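Local coordinates for protein Rab GDP dissociation inhibitor alpha (Naegleria fowleri, PDB 6C87) that probably binds prenylated, GDP-bound Rab GTPases, slows their release of GDP and helps withdraw them from membranes, as other Rab GDP dissociation inhibitors do, at residues V311-S316 / D388-Y393; I343-T348 / Y360-S365. All coordinates share one frame; numbering follows the deposited sequence.

Interaction 1: residues V311-S316 / D388-Y393; sequences VICILS and DEKFVY
Ile312 and Phe391 face each other as a hydrogen-bonded antiparallel pair, and round them the contact is at its tightest. Two backbone bonds close the pair: Ile312 N reaches Phe391 O at 2.8 Å, nearly straight at 171°, and Phe391 N returns to Ile312 O. With CG anti to the carbonyl carbon (chi1 -51°), the Phe391 ring leans along the strand toward Ile314, whose CD1 meets Phe391 CE2 at the ring's edge, 4.1 Å away and near the ring plane. Phe63 and Met59 also pack on this ring, Leu56 touches Ile314, and Ile312, Ile314 and Phe391 are all buried. On the reverse face Val311 CG1, anti to its backbone N, lies 3.4 Å from Lys390 CG, while the ammonium end leads away. The far end is looser and nearer solvent, Ser316 being exposed and Asp388 partly so. Asp388 N still binds Ile314 O at 3.0 Å, but the bond is bent, 142° at the hydrogen. Ser316 OG donates to the syn side of Asp388 OD2 at 2.7 Å, whereas a water bridges Ser316 N and Asp388 OD1. The Glu389 carboxylate leads away from 311-316 to a salt bridge with Arg64. This is neighbouring-strand antiparallel pairing within a mixed sheet, with helix 56-64 on the face of Ile314 and Phe391 and helix 378-384 on that of Val311 and Cys313.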
loop_
_atom_site.group_PDB
_atom_site.type_symbol
_atom_site.label_atom_id
_atom_site.label_comp_id
_atom_site.label_asym_id
_atom_site.label_seq_id
_atom_site.Cartn_x
_atom_site.Cartn_y
_atom_site.Cartn_z
ATOM N N VAL A 311 2.458 -39.597 13.241
ATOM C CA VAL A 311 2.120 -41.015 13.179
ATOM C C VAL A 311 1.186 -41.221 12.002
ATOM O O VAL A 311 0.039 -40.751 12.008
ATOM C CB VAL A 311 1.486 -41.518 14.482
ATOM C CG1 VAL A 311 1.207 -42.999 14.358
ATOM C CG2 VAL A 311 2.417 -41.256 15.652
ATOM N N ILE A 312 1.659 -41.977 11.024
ATOM C CA ILE A 312 0.973 -42.158 9.755
ATOM C C ILE A 312 0.241 -43.490 9.823
ATOM O O ILE A 312 0.856 -44.534 10.083
ATOM C CB ILE A 312 1.971 -42.078 8.586
ATOM C CG1 ILE A 312 2.713 -40.736 8.664
ATOM C CG2 ILE A 312 1.281 -42.221 7.247
ATOM C CD1 ILE A 312 3.955 -40.640 7.799
ATOM N N CYS A 313 -1.083 -43.442 9.654
ATOM C CA CYS A 313 -1.957 -44.591 9.856
ATOM C C CYS A 313 -2.738 -44.907 8.593
ATOM O O CYS A 313 -3.377 -44.021 8.011
ATOM C CB CYS A 313 -2.935 -44.348 11.008
ATOM S SG CYS A 313 -2.160 -43.792 12.526
ATOM N N ILE A 314 -2.684 -46.167 8.173
ATOM C CA ILE A 314 -3.520 -46.668 7.093
ATOM C C ILE A 314 -4.752 -47.326 7.697
ATOM O O ILE A 314 -4.642 -48.269 8.494
ATOM C CB ILE A 314 -2.755 -47.645 6.194
ATOM C CG1 ILE A 314 -1.538 -46.926 5.599
ATOM C CG2 ILE A 314 -3.700 -48.189 5.121
ATOM C CD1 ILE A 314 -0.646 -47.797 4.744
ATOM N N LEU A 315 -5.925 -46.844 7.300
ATOM C CA LEU A 315 -7.189 -47.342 7.813
ATOM C C LEU A 315 -7.981 -47.976 6.682
ATOM O O LEU A 315 -7.878 -47.565 5.522
ATOM C CB LEU A 315 -8.009 -46.213 8.455
ATOM C CG LEU A 315 -7.288 -45.295 9.450
ATOM C CD1 LEU A 315 -8.228 -44.234 9.990
ATOM C CD2 LEU A 315 -6.717 -46.118 10.597
ATOM N N SER A 316 -8.775 -48.981 7.035
ATOM C CA SER A 316 -9.730 -49.597 6.126
ATOM C C SER A 316 -11.159 -49.183 6.462
ATOM O O SER A 316 -12.115 -49.905 6.168
ATOM C CB SER A 316 -9.582 -51.114 6.156
ATOM O OG SER A 316 -8.468 -51.508 5.378
ATOM N N ASP A 388 -4.552 -50.595 10.355
ATOM C CA ASP A 388 -3.925 -51.657 9.569
ATOM C C ASP A 388 -2.409 -51.587 9.659
ATOM O O ASP A 388 -1.740 -52.606 9.868
ATOM C CB ASP A 388 -4.365 -51.561 8.107
ATOM C CG ASP A 388 -5.794 -52.019 7.880
ATOM O OD1 ASP A 388 -6.504 -52.379 8.850
ATOM O OD2 ASP A 388 -6.208 -52.006 6.704
ATOM N N GLU A 389 -1.851 -50.398 9.455
ATOM C CA GLU A 389 -0.420 -50.139 9.521
ATOM C C GLU A 389 -0.189 -48.764 10.109
ATOM O O GLU A 389 -0.962 -47.831 9.858
ATOM C CB GLU A 389 0.287 -50.228 8.159
ATOM C CG GLU A 389 0.514 -51.629 7.664
ATOM C CD GLU A 389 1.569 -52.367 8.466
ATOM O OE1 GLU A 389 2.264 -51.722 9.286
ATOM O OE2 GLU A 389 1.716 -53.592 8.255
ATOM N N LYS A 390 0.864 -48.665 10.917
ATOM C CA LYS A 390 1.206 -47.444 11.626
ATOM C C LYS A 390 2.700 -47.176 11.466
ATOM O O LYS A 390 3.525 -48.066 11.701
ATOM C CB LYS A 390 0.812 -47.576 13.100
ATOM C CG LYS A 390 1.061 -46.353 13.922
ATOM C CD LYS A 390 0.772 -46.579 15.398
ATOM C CE LYS A 390 1.470 -47.827 15.916
ATOM N NZ LYS A 390 1.703 -47.718 17.376
ATOM N N PHE A 391 3.047 -45.946 11.097
ATOM C CA PHE A 391 4.439 -45.542 10.932
ATOM C C PHE A 391 4.737 -44.337 11.810
ATOM O O PHE A 391 4.055 -43.312 11.708
ATOM C CB PHE A 391 4.757 -45.184 9.483
ATOM C CG PHE A 391 4.340 -46.217 8.494
ATOM C CD1 PHE A 391 5.168 -47.303 8.219
ATOM C CD2 PHE A 391 3.126 -46.104 7.827
ATOM C CE1 PHE A 391 4.797 -48.264 7.289
ATOM C CE2 PHE A 391 2.742 -47.064 6.892
ATOM C CZ PHE A 391 3.586 -48.148 6.624
ATOM N N VAL A 392 5.766 -44.451 12.646
ATOM C CA VAL A 392 6.168 -43.361 13.532
ATOM C C VAL A 392 7.251 -42.534 12.849
ATOM O O VAL A 392 8.334 -43.042 12.539
ATOM C CB VAL A 392 6.657 -43.887 14.889
ATOM C CG1 VAL A 392 7.131 -42.727 15.743
ATOM C CG2 VAL A 392 5.536 -44.617 15.595
ATOM N N TYR A 393 6.967 -41.253 12.642
ATOM C CA TYR A 393 7.841 -40.348 11.900
ATOM C C TYR A 393 8.136 -39.135 12.784
ATOM O O TYR A 393 7.318 -38.215 12.885
ATOM C CB TYR A 393 7.185 -39.945 10.582
ATOM C CG TYR A 393 8.057 -39.136 9.651
ATOM C CD1 TYR A 393 9.387 -39.476 9.430
ATOM C CD2 TYR A 393 7.546 -38.030 8.989
ATOM C CE1 TYR A 393 10.180 -38.735 8.572
ATOM C CE2 TYR A 393 8.326 -37.288 8.124
ATOM C CZ TYR A 393 9.644 -37.639 7.922
ATOM O OH TYR A 393 10.418 -36.885 7.063
HETATM O O HOH W 1 -8.432 -50.144 9.387
#

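Interaction 2: residues I343-T348 / Y360-S365; sequences IYCCVT and YIAIVS
Ser365 exchanges two backbone bonds with Tyr344, Ser365 N giving to Tyr344 O at 2.8 Å and Tyr344 N to Ser365 O. Its hydroxyl, held between the backbone N and the carbonyl carbon (chi1 66°), comes alongside Tyr344, with Ser365 OG 3.5 Å from Tyr344 CB, and is hydrogen-bonded to Ala417 O beyond the strands. Ser365 O also lies at the edge of the Tyr344 ring, near its plane and 3.7 Å from Tyr344 CD1. Strands 343-349 and 360-367 form a beta hairpin, in which segments 343-348 and 360-365 run antiparallel, at 167°, and strands 328-332 and 302-315 flank it in the mixed sheet. Thr348 and Ile361, which with Ser365 have the most surface buried here, pair at the other end and are bonded in both directions, with Ile361 N to Thr348 O at 2.7 Å. The Thr348 side chain crosses that of Ile361 at a slant, Thr348 OG1 lying 3.8 Å from Ile361 CB. A water on this side donates to Ile361 O at 2.8 Å and to Cys346 O, giving these carbonyls a second partner each besides their backbone donors. On the reverse face Val347 CG2 rests 3.9 Å from Ala362 CB, close to where Cys345 SG touches the same methyl group.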
loop_
_atom_site.group_PDB
_atom_site.type_symbol
_atom_site.label_atom_id
_atom_site.label_comp_id
_atom_site.label_asym_id
_atom_site.label_seq_id
_atom_site.Cartn_x
_atom_site.Cartn_y
_atom_site.Cartn_z
ATOM N N ILE A 343 -2.969 -31.198 19.039
ATOM C CA ILE A 343 -2.708 -32.349 18.192
ATOM C C ILE A 343 -3.573 -32.193 16.958
ATOM O O ILE A 343 -4.738 -31.784 17.050
ATOM C CB ILE A 343 -3.013 -33.692 18.878
ATOM C CG1 ILE A 343 -2.383 -33.752 20.267
ATOM C CG2 ILE A 343 -2.498 -34.832 18.005
ATOM C CD1 ILE A 343 -2.778 -34.997 21.051
ATOM N N TYR A 344 -3.008 -32.525 15.807
ATOM C CA TYR A 344 -3.677 -32.376 14.527
ATOM C C TYR A 344 -3.793 -33.744 13.882
ATOM O O TYR A 344 -2.878 -34.569 13.985
ATOM C CB TYR A 344 -2.911 -31.404 13.614
ATOM C CG TYR A 344 -2.678 -30.060 14.264
ATOM C CD1 TYR A 344 -1.604 -29.858 15.118
ATOM C CD2 TYR A 344 -3.555 -28.998 14.050
ATOM C CE1 TYR A 344 -1.401 -28.642 15.732
ATOM C CE2 TYR A 344 -3.356 -27.768 14.660
ATOM C CZ TYR A 344 -2.272 -27.600 15.503
ATOM O OH TYR A 344 -2.050 -26.391 16.126
ATOM N N CYS A 345 -4.946 -34.006 13.279
ATOM C CA CYS A 345 -5.135 -35.212 12.482
ATOM C C CYS A 345 -5.857 -34.839 11.198
ATOM O O CYS A 345 -6.976 -34.314 11.238
ATOM C CB CYS A 345 -5.917 -36.285 13.244
ATOM S SG CYS A 345 -6.133 -37.792 12.260
ATOM N N CYS A 346 -5.226 -35.109 10.064
ATOM C CA CYS A 346 -5.868 -34.952 8.770
ATOM C C CYS A 346 -6.016 -36.318 8.120
ATOM O O CYS A 346 -5.138 -37.179 8.246
ATOM C CB CYS A 346 -5.081 -34.019 7.850
ATOM S SG CYS A 346 -3.494 -34.663 7.352
ATOM N N VAL A 347 -7.145 -36.514 7.450
ATOM C CA VAL A 347 -7.484 -37.786 6.837
ATOM C C VAL A 347 -7.690 -37.547 5.353
ATOM O O VAL A 347 -8.424 -36.633 4.966
ATOM C CB VAL A 347 -8.740 -38.405 7.471
ATOM C CG1 VAL A 347 -8.993 -39.786 6.879
ATOM C CG2 VAL A 347 -8.593 -38.455 8.986
ATOM N N THR A 348 -7.019 -38.340 4.531
ATOM C CA THR A 348 -7.215 -38.344 3.092
ATOM C C THR A 348 -7.370 -39.788 2.653
ATOM O O THR A 348 -7.124 -40.714 3.428
ATOM C CB THR A 348 -6.050 -37.665 2.360
ATOM O OG1 THR A 348 -4.827 -38.311 2.723
ATOM C CG2 THR A 348 -5.972 -36.196 2.740
ATOM N N TYR A 360 -7.652 -45.381 3.743
ATOM C CA TYR A 360 -7.616 -44.034 4.285
ATOM C C TYR A 360 -6.244 -43.805 4.903
ATOM O O TYR A 360 -5.671 -44.710 5.520
ATOM C CB TYR A 360 -8.725 -43.829 5.345
ATOM C CG TYR A 360 -10.141 -44.173 4.884
ATOM C CD1 TYR A 360 -10.536 -45.503 4.720
ATOM C CD2 TYR A 360 -11.093 -43.173 4.644
ATOM C CE1 TYR A 360 -11.816 -45.831 4.304
ATOM C CE2 TYR A 360 -12.393 -43.500 4.228
ATOM C CZ TYR A 360 -12.740 -44.839 4.067
ATOM O OH TYR A 360 -14.007 -45.202 3.664
ATOM N N ILE A 361 -5.709 -42.604 4.713
ATOM C CA ILE A 361 -4.478 -42.167 5.357
ATOM C C ILE A 361 -4.872 -41.160 6.424
ATOM O O ILE A 361 -5.455 -40.114 6.112
ATOM C CB ILE A 361 -3.493 -41.524 4.370
ATOM C CG1 ILE A 361 -3.320 -42.362 3.104
ATOM C CG2 ILE A 361 -2.162 -41.303 5.065
ATOM C CD1 ILE A 361 -2.815 -43.762 3.351
ATOM N N ALA A 362 -4.611 -41.490 7.681
ATOM C CA ALA A 362 -4.841 -40.579 8.796
ATOM C C ALA A 362 -3.495 -40.316 9.445
ATOM O O ALA A 362 -2.808 -41.253 9.871
ATOM C CB ALA A 362 -5.844 -41.145 9.806
ATOM N N ILE A 363 -3.083 -39.057 9.458
ATOM C CA ILE A 363 -1.772 -38.689 9.963
ATOM C C ILE A 363 -1.968 -37.808 11.186
ATOM O O ILE A 363 -2.668 -36.790 11.122
ATOM C CB ILE A 363 -0.922 -38.013 8.875
ATOM C CG1 ILE A 363 -0.774 -39.004 7.706
ATOM C CG2 ILE A 363 0.446 -37.619 9.433
ATOM C CD1 ILE A 363 0.226 -38.629 6.644
ATOM N N VAL A 364 -1.384 -38.227 12.305
ATOM C CA VAL A 364 -1.515 -37.551 13.587
ATOM C C VAL A 364 -0.212 -36.818 13.866
ATOM O O VAL A 364 0.873 -37.398 13.736
ATOM C CB VAL A 364 -1.839 -38.548 14.711
ATOM C CG1 VAL A 364 -2.123 -37.803 16.013
ATOM C CG2 VAL A 364 -3.005 -39.439 14.303
ATOM N N SER A 365 -0.309 -35.541 14.229
ATOM C CA SER A 365 0.885 -34.738 14.407
ATOM C C SER A 365 0.749 -33.842 15.630
ATOM O O SER A 365 -0.323 -33.290 15.899
ATOM C CB SER A 365 1.166 -33.888 13.158
ATOM O OG SER A 365 0.150 -32.918 12.968
HETATM O O HOH W 2 -3.541 -38.040 5.875
#

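Both contacts belong to one sheet, where strands 302-315 and 360-367 are neighbours: Val311 N lies 2.8 Å from Val364 O and Leu315 N likewise reaches Tyr360 O, both probable hydrogen bonds, so four strands run on from 389-400 to 343-349. Their centres are about 9 Å apart. The principle they illustrate is that one backbone pattern can carry different side-chain chemistry. Interaction 2, buried throughout, joins adjacent hairpin arms with uncharged side chains, apolar on the face of Cys345, Val347, Ala362 and Val364, with hydroxyls on the other, and one bridging water. Interaction 1 brings together strands far apart in sequence and has a buried apolar centre, but ends in charged and hydroxyl groups at a more exposed margin. Helix 378-384 packs against both.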